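Local coordinates for protein aminotransferase (Neisseria meningitidis Z2491, PDB 3JTX) that probably transfers amino groups between amino acids and 2-oxo acids as a pyridoxal-phosphate-dependent class I and II aminotransferase, at residues Gly141-Cys149 / Ser160-Arg168. Sequence-based numbering, arbitrary orientation.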
loop_
_atom_site.group_PDB
_atom_site.type_symbol
_atom_site.label_atom_id
_atom_site.label_comp_id
_atom_site.label_asym_id
_atom_site.label_seq_id
_atom_site.Cartn_x
_atom_site.Cartn_y
_atom_site.Cartn_z
ATOM N N GLY A 141 1.543 -7.541 16.891
ATOM C CA GLY A 141 1.544 -7.806 18.333
ATOM C C GLY A 141 0.691 -8.992 18.754
ATOM O O GLY A 141 0.407 -9.162 19.935
ATOM N N GLY A 142 0.292 -9.821 17.793
ATOM C CA GLY A 142 -0.501 -11.008 18.084
ATOM C C GLY A 142 0.374 -12.229 18.232
ATOM O O GLY A 142 1.559 -12.210 17.906
ATOM N N GLU A 143 -0.232 -13.301 18.723
ATOM C CA GLU A 143 0.413 -14.580 18.901
ATOM C C GLU A 143 -0.098 -15.486 17.781
ATOM O O GLU A 143 -1.319 -15.601 17.592
ATOM C CB GLU A 143 -0.026 -15.109 20.260
ATOM C CG GLU A 143 0.823 -16.132 20.876
ATOM C CD GLU A 143 0.353 -16.439 22.284
ATOM O OE1 GLU A 143 -0.731 -17.038 22.433
ATOM O OE2 GLU A 143 1.060 -16.056 23.235
ATOM N N ILE A 144 0.803 -16.111 17.020
ATOM C CA ILE A 144 0.370 -17.000 15.937
ATOM C C ILE A 144 0.294 -18.452 16.413
ATOM O O ILE A 144 1.201 -18.944 17.093
ATOM C CB ILE A 144 1.232 -16.870 14.653
ATOM C CG1 ILE A 144 0.599 -17.711 13.528
ATOM C CG2 ILE A 144 2.701 -17.273 14.917
ATOM C CD1 ILE A 144 0.802 -17.178 12.135
ATOM N N HIS A 145 -0.818 -19.110 16.083
ATOM C CA HIS A 145 -1.054 -20.486 16.444
ATOM C C HIS A 145 -1.396 -21.270 15.191
ATOM O O HIS A 145 -1.956 -20.718 14.249
ATOM C CB HIS A 145 -2.154 -20.578 17.498
ATOM C CG HIS A 145 -1.745 -20.026 18.828
ATOM N ND1 HIS A 145 -1.311 -20.825 19.863
ATOM C CD2 HIS A 145 -1.672 -18.753 19.281
ATOM C CE1 HIS A 145 -1.008 -20.071 20.905
ATOM N NE2 HIS A 145 -1.218 -18.810 20.578
ATOM N N PHE A 146 -1.025 -22.547 15.169
ATOM C CA PHE A 146 -1.030 -23.338 13.941
ATOM C C PHE A 146 -1.957 -24.544 14.003
ATOM O O PHE A 146 -1.887 -25.341 14.933
ATOM C CB PHE A 146 0.411 -23.757 13.601
ATOM C CG PHE A 146 1.294 -22.597 13.219
ATOM C CD1 PHE A 146 1.146 -21.973 11.988
ATOM C CD2 PHE A 146 2.266 -22.128 14.087
ATOM C CE1 PHE A 146 1.944 -20.893 11.637
ATOM C CE2 PHE A 146 3.063 -21.052 13.746
ATOM C CZ PHE A 146 2.919 -20.439 12.513
ATOM N N ALA A 147 -2.855 -24.642 13.019
ATOM C CA ALA A 147 -3.694 -25.816 12.803
ATOM C C ALA A 147 -3.053 -26.645 11.683
ATOM O O ALA A 147 -3.086 -26.241 10.514
ATOM C CB ALA A 147 -5.114 -25.411 12.424
ATOM N N ASN A 148 -2.463 -27.786 12.043
ATOM C CA ASN A 148 -1.723 -28.624 11.091
ATOM C C ASN A 148 -2.615 -29.254 10.042
ATOM O O ASN A 148 -3.778 -29.579 10.316
ATOM C CB ASN A 148 -0.937 -29.731 11.804
ATOM C CG ASN A 148 0.249 -29.205 12.577
ATOM O OD1 ASN A 148 0.658 -28.047 12.442
ATOM N ND2 ASN A 148 0.798 -30.056 13.429
ATOM N N CYS A 149 -2.048 -29.422 8.847
ATOM C CA CYS A 149 -2.757 -29.940 7.678
ATOM C C CYS A 149 -2.123 -31.250 7.185
ATOM O O CYS A 149 -1.313 -31.243 6.256
ATOM C CB CYS A 149 -2.713 -28.888 6.577
ATOM S SG CYS A 149 -3.499 -27.353 7.064
ATOM N N SER A 160 -6.371 -29.427 17.583
ATOM C CA SER A 160 -5.060 -29.194 18.189
ATOM C C SER A 160 -4.933 -27.801 18.822
ATOM O O SER A 160 -3.969 -27.540 19.543
ATOM C CB SER A 160 -3.964 -29.356 17.138
ATOM O OG SER A 160 -4.173 -28.479 16.039
ATOM N N ILE A 161 -5.879 -26.904 18.549
ATOM C CA ILE A 161 -5.892 -25.600 19.198
ATOM C C ILE A 161 -6.703 -25.748 20.491
ATOM O O ILE A 161 -7.828 -26.226 20.458
ATOM C CB ILE A 161 -6.513 -24.503 18.293
ATOM C CG1 ILE A 161 -5.851 -24.466 16.904
ATOM C CG2 ILE A 161 -6.440 -23.141 18.980
ATOM C CD1 ILE A 161 -4.422 -24.048 16.904
ATOM N N SER A 162 -6.124 -25.354 21.620
ATOM C CA SER A 162 -6.800 -25.477 22.916
ATOM C C SER A 162 -7.919 -24.450 23.096
ATOM O O SER A 162 -7.964 -23.438 22.394
ATOM C CB SER A 162 -5.783 -25.329 24.043
ATOM O OG SER A 162 -5.245 -24.025 24.067
ATOM N N GLU A 163 -8.816 -24.712 24.047
ATOM C CA GLU A 163 -9.913 -23.793 24.371
ATOM C C GLU A 163 -9.361 -22.459 24.842
ATOM O O GLU A 163 -9.909 -21.412 24.524
ATOM C CB GLU A 163 -10.831 -24.358 25.472
ATOM C CG GLU A 163 -11.563 -25.643 25.110
ATOM C CD GLU A 163 -12.239 -26.303 26.310
ATOM O OE1 GLU A 163 -13.021 -25.615 27.016
ATOM O OE2 GLU A 163 -11.982 -27.510 26.552
ATOM N N GLU A 164 -8.277 -22.510 25.613
ATOM C CA GLU A 164 -7.613 -21.310 26.109
ATOM C C GLU A 164 -7.189 -20.384 24.962
ATOM O O GLU A 164 -7.419 -19.170 25.005
ATOM C CB GLU A 164 -6.386 -21.698 26.954
ATOM C CG GLU A 164 -5.814 -20.557 27.809
ATOM C CD GLU A 164 -4.873 -19.597 27.044
ATOM O OE1 GLU A 164 -4.168 -20.030 26.099
ATOM O OE2 GLU A 164 -4.835 -18.394 27.413
ATOM N N VAL A 165 -6.578 -20.954 23.935
ATOM C CA VAL A 165 -6.225 -20.173 22.748
ATOM C C VAL A 165 -7.483 -19.712 22.012
ATOM O O VAL A 165 -7.588 -18.543 21.660
ATOM C CB VAL A 165 -5.343 -20.976 21.794
ATOM C CG1 VAL A 165 -5.096 -20.197 20.486
ATOM C CG2 VAL A 165 -4.023 -21.337 22.485
ATOM N N TRP A 166 -8.432 -20.622 21.770
ATOM C CA TRP A 166 -9.659 -20.233 21.048
ATOM C C TRP A 166 -10.331 -19.027 21.687
ATOM O O TRP A 166 -10.784 -18.134 20.985
ATOM C CB TRP A 166 -10.673 -21.379 20.923
ATOM C CG TRP A 166 -10.360 -22.365 19.862
ATOM C CD1 TRP A 166 -10.125 -23.698 20.031
ATOM C CD2 TRP A 166 -10.219 -22.106 18.455
ATOM N NE1 TRP A 166 -9.839 -24.282 18.818
ATOM C CE2 TRP A 166 -9.900 -23.329 17.834
ATOM C CE3 TRP A 166 -10.345 -20.961 17.663
ATOM C CZ2 TRP A 166 -9.689 -23.437 16.458
ATOM C CZ3 TRP A 166 -10.130 -21.063 16.298
ATOM C CH2 TRP A 166 -9.802 -22.293 15.708
ATOM N N LYS A 167 -10.375 -18.988 23.020
ATOM C CA LYS A 167 -11.029 -17.883 23.712
ATOM C C LYS A 167 -10.368 -16.524 23.455
ATOM O O LYS A 167 -11.032 -15.502 23.583
ATOM C CB LYS A 167 -11.118 -18.158 25.206
ATOM C CG LYS A 167 -12.136 -19.232 25.570
ATOM C CD LYS A 167 -12.090 -19.559 27.062
ATOM C CE LYS A 167 -13.236 -20.484 27.464
ATOM N NZ LYS A 167 -13.276 -20.739 28.930
ATOM N N ARG A 168 -9.080 -16.532 23.086
ATOM C CA ARG A 168 -8.325 -15.323 22.755
ATOM C C ARG A 168 -8.168 -15.101 21.238
ATOM O O ARG A 168 -7.444 -14.194 20.837
ATOM C CB ARG A 168 -6.893 -15.404 23.325
ATOM C CG ARG A 168 -6.783 -15.624 24.799
ATOM C CD ARG A 168 -5.335 -15.465 25.299
ATOM N NE ARG A 168 -4.532 -16.669 25.083
ATOM C CZ ARG A 168 -3.466 -16.760 24.292
ATOM N NH1 ARG A 168 -3.029 -15.722 23.593
ATOM N NH2 ARG A 168 -2.827 -17.916 24.199
#
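Glu143 and Arg168 are brought together by the torsions of both chains: CG of Glu143 stands anti to its own N (chi1 -159°) and the chain runs out extended, while Arg168 bends at chi3 (-81°), which brings its guanidinium up to the Glu143 carboxylate. The guanidinium then takes Glu143 OE1 end-on, with both NH1 and NH2 lying 2.9 Å from that one oxygen. OE1 sits in the guanidinium plane, yet the carboxylate itself is turned nearly perpendicular; OE1 offers its syn lone pair to NH2, while NH1 comes from above the carboxylate plane. A third donor, His145 NE2, meets Glu143 OE1 at 2.6 Å, in the imidazole plane, on the anti side but tilted out of the carboxylate plane. Three N-H groups thus grip one oxygen. Arg168 is held side-on by Glu164 as well, with NE 2.9 Å from Glu164 OE2 and NH2 3.1 Å from Glu164 OE1; its NH1 also bonds to Lys120 O. Val165 CG1 lies over one face of the His145 ring, a CH-pi contact 3.8 Å from the centroid that, with the NE2 bond, helps hold the ring's rotation; ND1 is hydrogen-bonded to a bound glycerol, probably from the crystallisation liquor. Farther along, Ile161 CD1 packs 3.5 Å from Phe146 O. The contact lays short helix 163-167 against an edge strand of the mixed seven-stranded sheet, as in the large domain of fold-type I pyridoxal-phosphate enzymes: strand 143-148 pairs in parallel with strand 122-127, Trp166 stacks on Tyr200 and touches Leu196 of helix 187-200, and the chain runs on from helix 163-167 into strand 169-175.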